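Local coordinates for protein beta-glucosidase (Chaetomella raphigera, PDB 6JXG) that probably hydrolyses terminal, non-reducing beta-D-glucosyl residues to release beta-D-glucose, a step in cellulose breakdown by this secreted glycoside hydrolase family 3 enzyme, at residues G37-T43 / E53-D58; L352-G356 / A422-A426; P606-Y610 / L670-D674. All coordinates share one frame; numbering follows the deposited sequence.

How the interactions relate
The three contacts follow one another along the chain. None nests in or crosses another. Interaction 1 comes first and closes a loop of nine residues in the N-terminal, TIM-barrel-related domain, where strands 41-42 and 55-57 pair at one edge of a sheet. Interaction 2 lies in the C-terminal glycoside hydrolase domain and spans 65 residues, laying helix 419-427 over strand 351-355. Interaction 3 closes a stretch of 59 residues, much of it strand. It joins the turn at 606-610 to the end of strand 663-671 in the fibronectin-like part, next to helix 184-191 of the N-terminal domain. Interactions 2 and 3 lie on opposite sides of the chain's centre, their own centres about 54 Å apart.

Interaction 1 of 3, residues G37-T43 / E53-D58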
# COMPACT_ATOMS: atom_id res chain seq x y z
N GLY A 37 23.92 5.94 13.76
CA GLY A 37 23.75 4.53 13.86
C GLY A 37 23.76 3.81 12.54
O GLY A 37 23.85 4.44 11.47
N PRO A 38 23.68 2.47 12.57
CA PRO A 38 23.78 1.72 11.34
C PRO A 38 22.46 1.63 10.56
O PRO A 38 22.46 1.38 9.36
CB PRO A 38 24.14 0.32 11.81
CG PRO A 38 23.46 0.21 13.14
CD PRO A 38 23.70 1.58 13.76
N CYS A 39 21.37 1.89 11.24
CA CYS A 39 20.03 1.84 10.65
C CYS A 39 19.56 3.22 10.17
O CYS A 39 20.15 4.24 10.49
CB CYS A 39 19.05 1.24 11.68
SG CYS A 39 19.64 -0.38 12.27
N VAL A 40 18.41 3.26 9.49
CA VAL A 40 17.83 4.50 9.03
C VAL A 40 17.58 5.44 10.21
O VAL A 40 17.67 6.68 10.07
CB VAL A 40 16.58 4.21 8.15
CG1 VAL A 40 15.85 5.47 7.69
CG2 VAL A 40 17.07 3.46 6.92
N GLY A 41 17.26 4.83 11.33
CA GLY A 41 17.13 5.51 12.64
C GLY A 41 17.56 4.58 13.76
O GLY A 41 17.36 3.38 13.67
N ASN A 42 18.15 5.15 14.80
CA ASN A 42 18.46 4.36 16.02
C ASN A 42 18.27 5.18 17.24
O ASN A 42 18.43 6.41 17.24
CB ASN A 42 19.93 3.86 16.00
CG ASN A 42 20.21 2.76 15.02
OD1 ASN A 42 20.05 1.50 15.31
ND2 ASN A 42 20.73 3.17 13.89
N THR A 43 17.93 4.51 18.33
CA THR A 43 18.12 5.06 19.63
C THR A 43 19.22 4.29 20.37
O THR A 43 19.49 3.13 20.05
CB THR A 43 16.79 5.09 20.46
OG1 THR A 43 16.15 3.83 20.44
CG2 THR A 43 15.89 6.15 19.90
N GLU A 53 20.32 -1.06 21.04
CA GLU A 53 20.26 0.12 20.26
C GLU A 53 19.12 -0.06 19.24
O GLU A 53 19.34 -0.60 18.16
CB GLU A 53 21.62 0.35 19.60
CG GLU A 53 21.77 1.63 18.81
CD GLU A 53 23.16 1.84 18.24
OE1 GLU A 53 23.35 2.57 17.27
OE2 GLU A 53 24.06 1.27 18.80
N LEU A 54 17.90 0.38 19.56
CA LEU A 54 16.75 0.08 18.70
C LEU A 54 16.97 0.52 17.26
O LEU A 54 17.37 1.67 17.02
CB LEU A 54 15.44 0.68 19.20
CG LEU A 54 15.01 0.10 20.55
CD1 LEU A 54 13.93 0.99 21.16
CD2 LEU A 54 14.45 -1.30 20.38
N CYS A 55 16.65 -0.38 16.32
CA CYS A 55 16.99 -0.22 14.90
C CYS A 55 15.66 -0.03 14.14
O CYS A 55 14.77 -0.92 14.19
CB CYS A 55 17.72 -1.46 14.39
SG CYS A 55 17.97 -1.49 12.56
N TYR A 56 15.55 1.14 13.48
CA TYR A 56 14.40 1.49 12.65
C TYR A 56 14.88 1.48 11.20
O TYR A 56 15.84 2.24 10.86
CB TYR A 56 13.93 2.89 13.01
CG TYR A 56 13.33 3.10 14.39
CD1 TYR A 56 11.96 3.33 14.57
CD2 TYR A 56 14.12 3.17 15.49
CE1 TYR A 56 11.45 3.54 15.80
CE2 TYR A 56 13.61 3.35 16.75
CZ TYR A 56 12.27 3.56 16.91
OH TYR A 56 11.78 3.78 18.18
N GLN A 57 14.25 0.67 10.37
CA GLN A 57 14.72 0.47 9.02
C GLN A 57 13.55 0.56 7.99
O GLN A 57 12.50 -0.05 8.16
CB GLN A 57 15.49 -0.84 8.85
CG GLN A 57 16.30 -0.92 7.56
CD GLN A 57 17.57 -0.07 7.64
OE1 GLN A 57 17.91 0.50 8.70
NE2 GLN A 57 18.30 -0.00 6.53
N ASP A 58 13.81 1.30 6.92
CA ASP A 58 12.90 1.28 5.72
C ASP A 58 13.01 -0.11 5.02
O ASP A 58 13.98 -0.89 5.26
CB ASP A 58 13.31 2.34 4.73
CG ASP A 58 12.92 3.75 5.12
OD1 ASP A 58 11.82 3.88 5.63
OD2 ASP A 58 13.74 4.70 4.91
O HOH W 1 13.33 4.20 20.39
O HOH W 2 17.13 2.11 22.26
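Thr43 OG1 is gripped by two waters, and each links it to segment 53-58. One water donates to Thr43 OG1 (2.8 Å) and also meets Tyr56 OH, lying in the plane of the Tyr56 ring at its edge. The other accepts from Thr43 OG1 (2.7 Å) and from the backbone N of Leu54. Thr43 OG1 sits between its backbone N and carbonyl carbon (chi1 50°), 3.5 Å from Leu54 CB. The backbones pair in antiparallel fashion. Tyr56 N gives a bond to Gly41 O, Gly41 N returns one to Tyr56 O, and Thr43 N reaches Leu54 O. Val40 and Gly41 both face Tyr56, which makes a classic beta bulge. Strand 41-42 is the outermost strand of a mixed sheet of the TIM-barrel-related domain, with strand 105-106 on the far side of strand 55-57. At the bulge, Val40 N donates to Gln57 OE1 (2.9 Å), coming from above the amide carbonyl plane. A bend at chi2 (76°) turns the Gln57 amide back to this N-H, and Val40 CG2 packs on Gln57 CD at 3.6 Å. Gln57 NE2 is held by Arg64 O and Ser308 OG. A leucine in place of Gln57 would probably leave Val40 N without this acceptor and strip Arg64 O and Ser308 OG of a donor. Cys55, on the same face as Asn42, is joined by a disulfide to Cys39 (SG to SG 2.0 Å, chi3 -102°). Val40 CG1 touches Asp58 OD2 at 3.6 Å, an oxygen that also forms a salt bridge with Arg64.

Interaction 2 of 3, residues L352-G356 / A422-A426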
# COMPACT_ATOMS: atom_id res chain seq x y z
N LEU A 352 7.74 -13.16 -32.79
CA LEU A 352 7.29 -12.21 -31.76
C LEU A 352 8.27 -11.08 -31.68
O LEU A 352 9.44 -11.34 -31.49
CB LEU A 352 7.30 -12.97 -30.45
CG LEU A 352 6.23 -12.89 -29.39
CD1 LEU A 352 4.80 -12.75 -29.88
CD2 LEU A 352 6.39 -14.14 -28.52
N ALA A 353 7.85 -9.86 -31.93
CA ALA A 353 8.69 -8.70 -31.70
C ALA A 353 8.58 -8.26 -30.23
O ALA A 353 7.46 -8.32 -29.64
CB ALA A 353 8.27 -7.55 -32.65
N ILE A 354 9.71 -7.85 -29.64
CA ILE A 354 9.78 -7.44 -28.19
C ILE A 354 10.31 -6.01 -28.18
O ILE A 354 11.46 -5.76 -28.62
CB ILE A 354 10.61 -8.44 -27.36
CG1 ILE A 354 10.03 -9.85 -27.48
CG2 ILE A 354 10.79 -7.99 -25.90
CD1 ILE A 354 8.70 -10.15 -26.82
N ILE A 355 9.44 -5.06 -27.79
CA ILE A 355 9.68 -3.66 -28.03
C ILE A 355 9.59 -2.83 -26.74
O ILE A 355 8.63 -2.93 -26.02
CB ILE A 355 8.69 -3.10 -29.11
CG1 ILE A 355 8.81 -3.90 -30.38
CG2 ILE A 355 8.88 -1.61 -29.36
CD1 ILE A 355 7.58 -3.84 -31.25
N GLY A 356 10.55 -1.94 -26.53
CA GLY A 356 10.56 -1.07 -25.39
C GLY A 356 11.65 -1.40 -24.44
O GLY A 356 11.92 -2.56 -24.21
N ALA A 422 11.06 0.49 -33.41
CA ALA A 422 9.84 -0.17 -32.99
C ALA A 422 8.95 -0.58 -34.19
O ALA A 422 8.55 -1.75 -34.29
CB ALA A 422 9.05 0.75 -32.07
N ALA A 423 8.66 0.37 -35.08
CA ALA A 423 7.80 0.05 -36.25
C ALA A 423 8.51 -0.96 -37.13
O ALA A 423 7.90 -1.90 -37.71
CB ALA A 423 7.46 1.31 -37.03
N SER A 424 9.83 -0.81 -37.17
CA SER A 424 10.63 -1.71 -37.93
C SER A 424 10.54 -3.12 -37.41
O SER A 424 10.30 -4.06 -38.18
CB SER A 424 12.08 -1.24 -37.98
OG SER A 424 12.77 -2.13 -38.80
N ALA A 425 10.70 -3.31 -36.09
CA ALA A 425 10.61 -4.66 -35.56
C ALA A 425 9.20 -5.21 -35.63
O ALA A 425 9.07 -6.41 -35.82
CB ALA A 425 11.09 -4.69 -34.09
N ALA A 426 8.18 -4.37 -35.43
CA ALA A 426 6.75 -4.82 -35.47
C ALA A 426 6.39 -5.47 -36.87
O ALA A 426 5.70 -6.49 -36.97
CB ALA A 426 5.87 -3.64 -35.20
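The closest meeting of two side chains is Ile355 CG2 on Ala422 CB, at 3.6 Å. With CG1 beside the backbone N (chi1 -57°), CG2 is anti to that N and faces Ala422 CB. The other branch reaches toward the next turn, and Ile355 CD1 comes to 3.8 Å from Ala422 O and 4.3 Å from Ala426 CB. Ile355 therefore spans a full helical turn, the one closed by the bond from Ala426 N to Ala422 O. Val470 of helix 463-471 touches Ile355, Ala422 and Ala426 and adds to this packed end. Helix 419-427 connects strand 410-414 to strand 431-438, and strand 351-355 lies between these two in the sheet. This is a beta-alpha-beta crossover in the alpha/beta C-terminal domain of the family. The short helix and strand segments run nearly antiparallel, at 164°, with their axes 8.3 Å apart. Alanines allow this close approach. Ala353 CB presses on the helix backbone, 3.5 Å from Ala425 O, and stands 4.3 Å from Ala425 CB. Ala425 also rests on Val412 and Ser414. The outer side of the helix differs: Ala423 points away from the strand and is partly exposed, and Ser424 is exposed.

Interaction 3 of 3, residues P606-Y610 / L670-D674; sequences PKGLY and LRRKD
Arg672 turns its guanidinium edge-on to Gly608 O and grips this one oxygen with two nitrogens. Arg672 NE donates to Gly608 O over 3.0 Å, from above its carbonyl plane. NH2 donates to Gly608 O over 3.2 Å from the same face, tilted less from that plane. A bend at chi3 (10°) swings the group round to the carbonyl. Arg672 NH2 also forms a salt bridge with Asp611. Arg671 takes another course and lies beside Tyr610, the two side chains pointing the same way. The Tyr610 ring and the Arg671 guanidinium are 69° apart in plane, and Arg671 NH1 stands at the ring edge, 4.1 Å from Tyr610 CD1. The Arg671 group is held side-on by Asp674, with Arg671 NE bonded to Asp674 OD2 (2.9 Å) and NH2 to OD1. The backbone N of Arg671 also donates to Asp674 OD2. Lys673 is extended and runs alongside Tyr610, but Lys673 NZ and Tyr610 OH stay 3.7 Å apart. The hydroxyl bonds instead to Gly604 O, while the lysine makes a cation-pi contact with Trp184. Between the backbones, Lys673 N donates to Leu609 O (2.8 Å). The contact links the turn before strand 612-622 to the end of strand 663-671 and the 3-10 turn that follows it, in the fibronectin-like part. Arg671 NH1 forms a salt bridge with Asp188 OD1 on helix 184-191, joining this part to the N-terminal domain. The positive charge of Arg671 is probably shared between the carboxylates of Asp674 and Asp188, which would help keep it protonated.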
# COMPACT_ATOMS: atom_id res chain seq x y z
N PRO A 606 -14.44 1.76 19.92
CA PRO A 606 -15.38 0.95 20.68
C PRO A 606 -15.41 -0.45 20.13
O PRO A 606 -15.53 -0.62 18.89
CB PRO A 606 -16.72 1.66 20.42
CG PRO A 606 -16.36 3.08 20.08
CD PRO A 606 -14.93 3.12 19.65
N LYS A 607 -15.30 -1.43 21.01
CA LYS A 607 -15.06 -2.79 20.66
C LYS A 607 -16.18 -3.29 19.73
O LYS A 607 -15.94 -4.05 18.79
CB LYS A 607 -15.01 -3.60 21.94
CG LYS A 607 -14.57 -5.04 21.84
CD LYS A 607 -14.45 -5.71 23.22
CE LYS A 607 -14.03 -4.71 24.31
NZ LYS A 607 -13.50 -5.30 25.57
N GLY A 608 -17.40 -2.82 19.95
CA GLY A 608 -18.52 -3.30 19.15
C GLY A 608 -18.40 -2.98 17.66
O GLY A 608 -19.05 -3.61 16.85
N LEU A 609 -17.64 -1.96 17.30
CA LEU A 609 -17.38 -1.67 15.90
C LEU A 609 -16.90 -2.83 15.05
O LEU A 609 -17.23 -2.92 13.82
CB LEU A 609 -16.47 -0.46 15.75
CG LEU A 609 -17.03 0.90 16.15
CD1 LEU A 609 -16.02 1.97 15.77
CD2 LEU A 609 -18.37 1.23 15.54
N TYR A 610 -16.11 -3.72 15.65
CA TYR A 610 -15.50 -4.79 14.97
C TYR A 610 -16.22 -6.12 15.20
O TYR A 610 -15.79 -7.10 14.68
CB TYR A 610 -13.98 -4.89 15.37
CG TYR A 610 -13.27 -3.58 15.11
CD1 TYR A 610 -12.66 -3.35 13.90
CD2 TYR A 610 -13.26 -2.55 16.05
CE1 TYR A 610 -12.04 -2.15 13.63
CE2 TYR A 610 -12.69 -1.36 15.76
CZ TYR A 610 -12.05 -1.18 14.55
OH TYR A 610 -11.46 0.02 14.28
N LEU A 670 -19.49 -9.01 7.57
CA LEU A 670 -19.62 -7.59 7.77
C LEU A 670 -19.49 -7.22 9.25
O LEU A 670 -20.17 -7.80 10.14
CB LEU A 670 -20.97 -7.07 7.24
CG LEU A 670 -21.15 -7.18 5.75
CD1 LEU A 670 -22.64 -7.03 5.39
CD2 LEU A 670 -20.33 -6.09 5.06
N ARG A 671 -18.59 -6.30 9.51
CA ARG A 671 -18.44 -5.74 10.84
C ARG A 671 -19.52 -4.68 11.05
O ARG A 671 -20.00 -4.08 10.10
CB ARG A 671 -17.06 -5.08 10.98
CG ARG A 671 -15.87 -6.03 10.90
CD ARG A 671 -14.59 -5.27 10.72
NE ARG A 671 -14.61 -4.48 9.47
CZ ARG A 671 -13.58 -3.75 9.09
NH1 ARG A 671 -12.45 -3.73 9.80
NH2 ARG A 671 -13.69 -3.01 8.02
N ARG A 672 -19.87 -4.39 12.28
CA ARG A 672 -20.77 -3.30 12.52
C ARG A 672 -20.31 -2.01 11.86
O ARG A 672 -21.10 -1.26 11.30
CB ARG A 672 -20.94 -3.09 14.08
CG ARG A 672 -21.81 -1.91 14.44
CD ARG A 672 -22.51 -1.96 15.85
NE ARG A 672 -21.99 -3.04 16.62
CZ ARG A 672 -22.60 -4.13 17.06
NH1 ARG A 672 -23.88 -4.38 16.99
NH2 ARG A 672 -21.82 -4.98 17.66
N LYS A 673 -18.99 -1.73 11.94
CA LYS A 673 -18.41 -0.54 11.32
C LYS A 673 -18.66 -0.48 9.82
O LYS A 673 -18.79 0.59 9.27
CB LYS A 673 -16.88 -0.48 11.57
CG LYS A 673 -16.33 0.90 11.31
CD LYS A 673 -14.82 0.97 11.65
CE LYS A 673 -14.27 2.37 11.52
NZ LYS A 673 -12.81 2.50 11.82
N ASP A 674 -18.73 -1.63 9.18
CA ASP A 674 -18.90 -1.68 7.73
C ASP A 674 -20.28 -1.18 7.30
O ASP A 674 -20.46 -0.80 6.13
CB ASP A 674 -18.69 -3.11 7.25
CG ASP A 674 -17.25 -3.56 7.38
OD1 ASP A 674 -16.40 -2.67 7.13
OD2 ASP A 674 -16.98 -4.76 7.76